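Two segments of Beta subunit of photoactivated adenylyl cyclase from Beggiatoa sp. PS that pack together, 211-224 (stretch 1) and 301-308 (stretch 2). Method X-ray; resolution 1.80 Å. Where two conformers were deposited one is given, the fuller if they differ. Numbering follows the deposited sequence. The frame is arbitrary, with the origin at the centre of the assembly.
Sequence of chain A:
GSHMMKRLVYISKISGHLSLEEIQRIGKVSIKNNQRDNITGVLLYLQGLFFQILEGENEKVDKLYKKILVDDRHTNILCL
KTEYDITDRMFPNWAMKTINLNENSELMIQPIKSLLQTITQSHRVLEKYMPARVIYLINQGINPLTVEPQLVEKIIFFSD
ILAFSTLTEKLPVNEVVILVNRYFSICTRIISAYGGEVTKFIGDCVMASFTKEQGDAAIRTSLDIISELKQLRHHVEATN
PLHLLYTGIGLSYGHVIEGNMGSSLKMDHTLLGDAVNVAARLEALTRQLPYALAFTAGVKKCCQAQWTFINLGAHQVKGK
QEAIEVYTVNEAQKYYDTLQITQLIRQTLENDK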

ATOM      1  N   THR A 211       2.549   2.946  19.447  1.00 16.70           N
ATOM      2  CA  THR A 211       1.751   3.805  20.307  1.00 20.33           C
ATOM      3  C   THR A 211       2.620   4.467  21.368  1.00 20.81           C
ATOM      4  O   THR A 211       3.777   4.110  21.575  1.00 20.94           O
ATOM      5  CB  THR A 211       0.645   3.012  20.991  1.00 23.63           C
ATOM      6  OG1 THR A 211       1.249   2.117  21.929  1.00 22.21           O
ATOM      7  CG2 THR A 211      -0.140   2.222  19.978  1.00 25.76           C
ATOM      8  N   LYS A 212       2.025   5.411  22.107  1.00 24.04           N
ATOM      9  CA  LYS A 212       2.808   6.049  23.157  1.00 20.83           C
ATOM     10  C   LYS A 212       3.121   5.087  24.294  1.00 19.50           C
ATOM     11  O   LYS A 212       4.048   5.341  25.067  1.00 26.98           O
ATOM     12  CB  LYS A 212       2.086   7.292  23.692  1.00 26.96           C
ATOM     13  CG  LYS A 212       0.865   7.025  24.540  1.00 29.79           C
ATOM     14  CD  LYS A 212       0.313   8.357  25.068  1.00 31.43           C
ATOM     15  CE  LYS A 212      -0.943   8.152  25.900  1.00 42.79           C
ATOM     16  NZ  LYS A 212      -1.471   9.447  26.425  1.00 47.37           N
ATOM     17  N   GLU A 213       2.395   3.982  24.396  1.00 20.96           N
ATOM     18  CA  GLU A 213       2.694   2.965  25.393  1.00 22.11           C
ATOM     19  C   GLU A 213       3.806   2.018  24.951  1.00 23.29           C
ATOM     20  O   GLU A 213       4.165   1.119  25.714  1.00 23.88           O
ATOM     21  CB  GLU A 213       1.435   2.157  25.720  1.00 32.26           C
ATOM     22  CG  GLU A 213       0.386   2.922  26.529  1.00 38.48           C
ATOM     23  CD  GLU A 213      -0.424   3.885  25.676  1.00 47.06           C
ATOM     24  OE1 GLU A 213      -0.411   3.730  24.434  1.00 45.32           O
ATOM     25  OE2 GLU A 213      -1.074   4.796  26.247  1.00 47.42           O
ATOM     26  N   GLN A 214       4.363   2.212  23.757  1.00 20.34           N
ATOM     27  CA  GLN A 214       5.319   1.287  23.152  1.00 21.97           C
ATOM     28  C   GLN A 214       6.701   1.913  22.966  1.00 21.84           C
ATOM     29  O   GLN A 214       7.460   1.503  22.084  1.00 21.85           O
ATOM     30  CB  GLN A 214       4.777   0.772  21.817  1.00 18.31           C
ATOM     31  CG  GLN A 214       3.658  -0.251  21.992  1.00 18.91           C
ATOM     32  CD  GLN A 214       2.964  -0.625  20.695  1.00 21.14           C
ATOM     33  OE1 GLN A 214       2.990   0.117  19.720  1.00 21.51           O
ATOM     34  NE2 GLN A 214       2.317  -1.786  20.691  1.00 27.78           N
ATOM     35  N   GLY A 215       7.062   2.876  23.818  1.00 20.81           N
ATOM     36  CA  GLY A 215       8.372   3.508  23.685  1.00 20.00           C
ATOM     37  C   GLY A 215       9.512   2.517  23.825  1.00 20.56           C
ATOM     38  O   GLY A 215      10.443   2.496  23.015  1.00 20.12           O
ATOM     39  N   ASP A 216       9.452   1.670  24.852  1.00 20.20           N
ATOM     40  CA  ASP A 216      10.520   0.694  25.023  1.00 18.35           C
ATOM     41  C   ASP A 216      10.505  -0.326  23.893  1.00 18.80           C
ATOM     42  O   ASP A 216      11.563  -0.725  23.402  1.00 19.01           O
ATOM     43  CB  ASP A 216      10.406   0.018  26.390  1.00 21.24           C
ATOM     44  CG  ASP A 216      10.519   1.009  27.540  1.00 29.26           C
ATOM     45  OD1 ASP A 216      11.577   1.664  27.659  1.00 22.78           O
ATOM     46  OD2 ASP A 216       9.554   1.142  28.322  1.00 29.24           O
ATOM     47  N   ALA A 217       9.316  -0.748  23.448  1.00 19.28           N
ATOM     48  CA  ALA A 217       9.251  -1.664  22.309  1.00 21.67           C
ATOM     49  C   ALA A 217       9.869  -1.049  21.058  1.00 18.15           C
ATOM     50  O   ALA A 217      10.503  -1.753  20.257  1.00 18.68           O
ATOM     51  CB  ALA A 217       7.803  -2.071  22.027  1.00 18.02           C
ATOM     52  N   ALA A 218       9.679   0.257  20.864  1.00 16.34           N
ATOM     53  CA  ALA A 218      10.266   0.951  19.717  1.00 14.49           C
ATOM     54  C   ALA A 218      11.794   0.954  19.776  1.00 17.10           C
ATOM     55  O   ALA A 218      12.469   0.770  18.749  1.00 17.43           O
ATOM     56  CB  ALA A 218       9.728   2.380  19.662  1.00 15.56           C
ATOM     57  N   ILE A 219      12.360   1.185  20.958  1.00 18.49           N
ATOM     58  CA  ILE A 219      13.814   1.150  21.108  0.53 17.49           C
ATOM     59  C   ILE A 219      14.328  -0.271  20.900  1.00 17.83           C
ATOM     60  O   ILE A 219      15.311  -0.498  20.188  1.00 16.08           O
ATOM     61  CB  ILE A 219      14.218   1.694  22.491  0.53 21.02           C
ATOM     62  CG1 ILE A 219      13.711   3.127  22.668  0.53 19.82           C
ATOM     63  CG2 ILE A 219      15.732   1.590  22.699  0.53 19.79           C
ATOM     64  CD1 ILE A 219      14.346   4.102  21.730  0.53 22.31           C
ATOM     65  N   ARG A 220      13.669  -1.244  21.537  1.00 16.17           N
ATOM     66  CA  ARG A 220      14.073  -2.647  21.400  1.00 17.33           C
ATOM     67  C   ARG A 220      13.965  -3.121  19.955  1.00 18.61           C
ATOM     68  O   ARG A 220      14.828  -3.867  19.467  1.00 20.20           O
ATOM     69  CB  ARG A 220      13.214  -3.525  22.318  1.00 19.23           C
ATOM     70  CG  ARG A 220      13.458  -3.260  23.771  1.00 16.30           C
ATOM     71  CD  ARG A 220      12.498  -4.019  24.686  1.00 17.40           C
ATOM     72  NE  ARG A 220      12.879  -3.768  26.074  1.00 22.23           N
ATOM     73  CZ  ARG A 220      12.011  -3.636  27.072  1.00 24.16           C
ATOM     74  NH1 ARG A 220      10.715  -3.728  26.827  1.00 24.37           N
ATOM     75  NH2 ARG A 220      12.434  -3.407  28.308  1.00 22.81           N
ATOM     76  N   THR A 221      12.885  -2.745  19.273  1.00 20.36           N
ATOM     77  CA  THR A 221      12.779  -3.007  17.844  1.00 19.07           C
ATOM     78  C   THR A 221      14.023  -2.529  17.110  1.00 17.85           C
ATOM     79  O   THR A 221      14.640  -3.276  16.339  1.00 16.49           O
ATOM     80  CB  THR A 221      11.546  -2.299  17.293  1.00 18.96           C
ATOM     81  OG1 THR A 221      10.366  -2.948  17.778  1.00 17.65           O
ATOM     82  CG2 THR A 221      11.560  -2.332  15.774  1.00 20.09           C
ATOM     83  N   SER A 222      14.384  -1.268  17.328  1.00 15.44           N
ATOM     84  CA  SER A 222      15.516  -0.673  16.626  1.00 15.45           C
ATOM     85  C   SER A 222      16.809  -1.420  16.925  1.00 14.44           C
ATOM     86  O   SER A 222      17.614  -1.689  16.023  1.00 16.94           O
ATOM     87  CB  SER A 222      15.634   0.800  17.027  1.00 19.12           C
ATOM     88  OG  SER A 222      14.407   1.466  16.759  1.00 17.25           O
ATOM     89  N   LEU A 223      17.063  -1.710  18.205  1.00 16.44           N
ATOM     90  CA  LEU A 223      18.290  -2.426  18.557  1.00 17.65           C
ATOM     91  C   LEU A 223      18.283  -3.844  18.003  1.00 18.47           C
ATOM     92  O   LEU A 223      19.321  -4.356  17.571  1.00 17.80           O
ATOM     93  CB  LEU A 223      18.459  -2.452  20.076  1.00 15.71           C
ATOM     94  CG  LEU A 223      18.533  -1.066  20.703  1.00 21.05           C
ATOM     95  CD1 LEU A 223      18.453  -1.176  22.229  1.00 20.18           C
ATOM     96  CD2 LEU A 223      19.814  -0.365  20.268  1.00 17.61           C
ATOM     97  N   ASP A 224      17.124  -4.495  18.017  1.00 18.40           N
ATOM     98  CA  ASP A 224      17.043  -5.848  17.474  1.00 18.08           C
ATOM     99  C   ASP A 224      17.320  -5.859  15.980  1.00 18.77           C
ATOM    100  O   ASP A 224      17.983  -6.778  15.472  1.00 18.26           O
ATOM    101  CB  ASP A 224      15.668  -6.461  17.769  1.00 16.62           C
ATOM    102  CG  ASP A 224      15.547  -6.961  19.202  1.00 28.14           C
ATOM    103  OD1 ASP A 224      16.488  -6.735  19.996  1.00 23.59           O
ATOM    104  OD2 ASP A 224      14.508  -7.579  19.535  1.00 25.52           O
ATOM    105  N   LYS A 301      10.629  10.218  26.814  1.00 24.07           N
ATOM    106  CA  LYS A 301       9.622  10.264  27.866  1.00 29.39           C
ATOM    107  C   LYS A 301       8.605   9.128  27.770  1.00 26.11           C
ATOM    108  O   LYS A 301       7.925   8.850  28.763  1.00 24.13           O
ATOM    109  CB  LYS A 301       8.907  11.623  27.846  1.00 37.69           C
ATOM    110  CG  LYS A 301       9.862  12.782  28.079  1.00 42.86           C
ATOM    111  CD  LYS A 301       9.147  14.114  28.238  1.00 52.17           C
ATOM    112  CE  LYS A 301       9.446  15.032  27.068  1.00 53.89           C
ATOM    113  NZ  LYS A 301       9.121  16.450  27.382  1.00 59.02           N
ATOM    114  N   CYS A 302       8.484   8.469  26.617  1.00 20.26           N
ATOM    115  CA  CYS A 302       7.600   7.309  26.474  1.00 22.65           C
ATOM    116  C   CYS A 302       8.218   6.005  26.964  1.00 27.95           C
ATOM    117  O   CYS A 302       7.558   4.964  26.896  1.00 29.21           O
ATOM    118  CB  CYS A 302       7.196   7.094  25.018  1.00 21.35           C
ATOM    119  SG  CYS A 302       6.108   8.342  24.351  1.00 29.14           S
ATOM    120  N   CYS A 303       9.469   6.017  27.400  1.00 25.75           N
ATOM    121  CA  CYS A 303      10.147   4.798  27.817  1.00 28.37           C
ATOM    122  C   CYS A 303      10.107   4.666  29.328  1.00 35.98           C
ATOM    123  O   CYS A 303      10.259   5.650  30.054  1.00 34.07           O
ATOM    124  CB  CYS A 303      11.596   4.793  27.341  1.00 25.39           C
ATOM    125  SG  CYS A 303      11.723   4.900  25.573  1.00 26.55           S
ATOM    126  N   GLN A 304       9.904   3.435  29.794  1.00 38.07           N
ATOM    127  CA  GLN A 304       9.934   3.131  31.214  1.00 39.36           C
ATOM    128  C   GLN A 304      11.149   2.319  31.629  1.00 32.58           C
ATOM    129  O   GLN A 304      11.455   2.270  32.825  1.00 32.25           O
ATOM    130  CB  GLN A 304       8.659   2.379  31.618  1.00 44.36           C
ATOM    131  CG  GLN A 304       7.387   3.149  31.297  1.00 53.76           C
ATOM    132  CD  GLN A 304       6.228   2.243  30.947  1.00 63.75           C
ATOM    133  OE1 GLN A 304       6.102   1.789  29.810  1.00 61.40           O
ATOM    134  NE2 GLN A 304       5.374   1.971  31.927  1.00 68.17           N
ATOM    135  N   ALA A 305      11.860   1.709  30.680  1.00 28.71           N
ATOM    136  CA  ALA A 305      12.992   0.866  31.027  1.00 31.88           C
ATOM    137  C   ALA A 305      14.200   1.722  31.392  1.00 34.08           C
ATOM    138  O   ALA A 305      14.261   2.920  31.095  1.00 31.56           O
ATOM    139  CB  ALA A 305      13.338  -0.080  29.874  1.00 35.36           C
ATOM    140  N   GLN A 306      15.175   1.085  32.037  1.00 34.39           N
ATOM    141  CA  GLN A 306      16.369   1.778  32.524  0.60 39.51           C
ATOM    142  C   GLN A 306      17.421   1.892  31.419  1.00 36.76           C
ATOM    143  O   GLN A 306      18.545   1.404  31.527  1.00 41.48           O
ATOM    144  CB  GLN A 306      16.931   1.062  33.749  0.60 43.84           C
ATOM    145  CG  GLN A 306      15.986   1.014  34.937  0.60 49.39           C
ATOM    146  CD  GLN A 306      15.772   2.374  35.576  0.60 56.92           C
ATOM    147  OE1 GLN A 306      16.723   3.125  35.804  0.60 62.72           O
ATOM    148  NE2 GLN A 306      14.517   2.698  35.867  0.60 58.94           N
ATOM    149  N   TRP A 307      17.036   2.553  30.333  1.00 26.58           N
ATOM    150  CA  TRP A 307      18.007   2.848  29.292  1.00 22.72           C
ATOM    151  C   TRP A 307      19.035   3.847  29.810  1.00 27.12           C
ATOM    152  O   TRP A 307      18.740   4.683  30.667  1.00 27.79           O
ATOM    153  CB  TRP A 307      17.324   3.425  28.052  1.00 24.55           C
ATOM    154  CG  TRP A 307      16.253   2.550  27.497  1.00 26.49           C
ATOM    155  CD1 TRP A 307      14.908   2.733  27.605  1.00 23.38           C
ATOM    156  CD2 TRP A 307      16.439   1.348  26.745  1.00 25.52           C
ATOM    157  NE1 TRP A 307      14.243   1.722  26.957  1.00 26.90           N
ATOM    158  CE2 TRP A 307      15.160   0.855  26.423  1.00 21.68           C
ATOM    159  CE3 TRP A 307      17.564   0.643  26.308  1.00 22.62           C
ATOM    160  CZ2 TRP A 307      14.971  -0.317  25.694  1.00 19.62           C
ATOM    161  CZ3 TRP A 307      17.382  -0.520  25.582  1.00 21.32           C
ATOM    162  CH2 TRP A 307      16.095  -0.988  25.275  1.00 20.46           C
ATOM    163  N   THR A 308      20.252   3.758  29.279  1.00 29.42           N
ATOM    164  CA  THR A 308      21.256   4.802  29.486  1.00 31.35           C
ATOM    165  C   THR A 308      21.093   5.803  28.348  1.00 30.82           C
ATOM    166  O   THR A 308      21.658   5.649  27.265  1.00 25.66           O
ATOM    167  CB  THR A 308      22.660   4.213  29.525  1.00 36.29           C
ATOM    168  OG1 THR A 308      22.757   3.289  30.614  1.00 41.43           O
ATOM    169  CG2 THR A 308      23.694   5.318  29.707  1.00 42.37           C
TER
HETATM  170  O   HOH W   1       7.150   1.535  26.950  1.00 28.64           O

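How do the two backbones meet? Residues 215-224 form a helix, with Gln214 at its N-cap position, while 301-308 packs along it, with no regular helix or strand. By CA atoms the two stretches come nearest at Gly215 and Cys303, 4.7 Å apart. Gly215 suits this spot because it has no side chain: a CB on Gly215 would point toward the other stretch and sit 2.4 Å from Cys302 O, a clash. Gly215 CA lies 3.6 Å from Cys302 O.

What fastens the irregular stretch to the helix? Asp216 does, in the first turn, its carboxylate gathering three N-H donors. Asp216 OD2 accepts from Gln304 N at 2.7 Å, and Asp216 OD1 accepts from Ala305 N at 3.0 Å and from the indole NE1 of Trp307 at 2.8 Å. An acidic side chain fits well here, since two successive backbone amides and a ring nitrogen converge on its oxygens. A water adds to the network, its O accepting from Asp216 N at 3.1 Å and lying 2.8 Å from Asp216 OD2 and 3.1 Å from Gln304 OE1.

How is the ring of Trp307 packed? Ile219, one turn after Gly215, points toward the other stretch and lays CG2 over one face of the six-membered ring of Trp307, 3.6 Å from its centroid, in a CH-pi contact. A turn later, Leu223 CD1 reaches Trp307 CZ3 at 3.6 Å. Arg220 contributes aliphatic chain at the ring edge, its CG 3.8 Å from Trp307 CH2. The contact buries 496 Å² over both sides, with Trp307 (91 Å²) and Asp216 (83 Å²) covered most.

Where do the cysteines fit? Cys303 SG packs 3.9 Å from Ile219 CG1, extending the apolar patch beside the buried isoleucine. Cys302 points toward the other stretch, its CB 3.6 Å from Lys212 O.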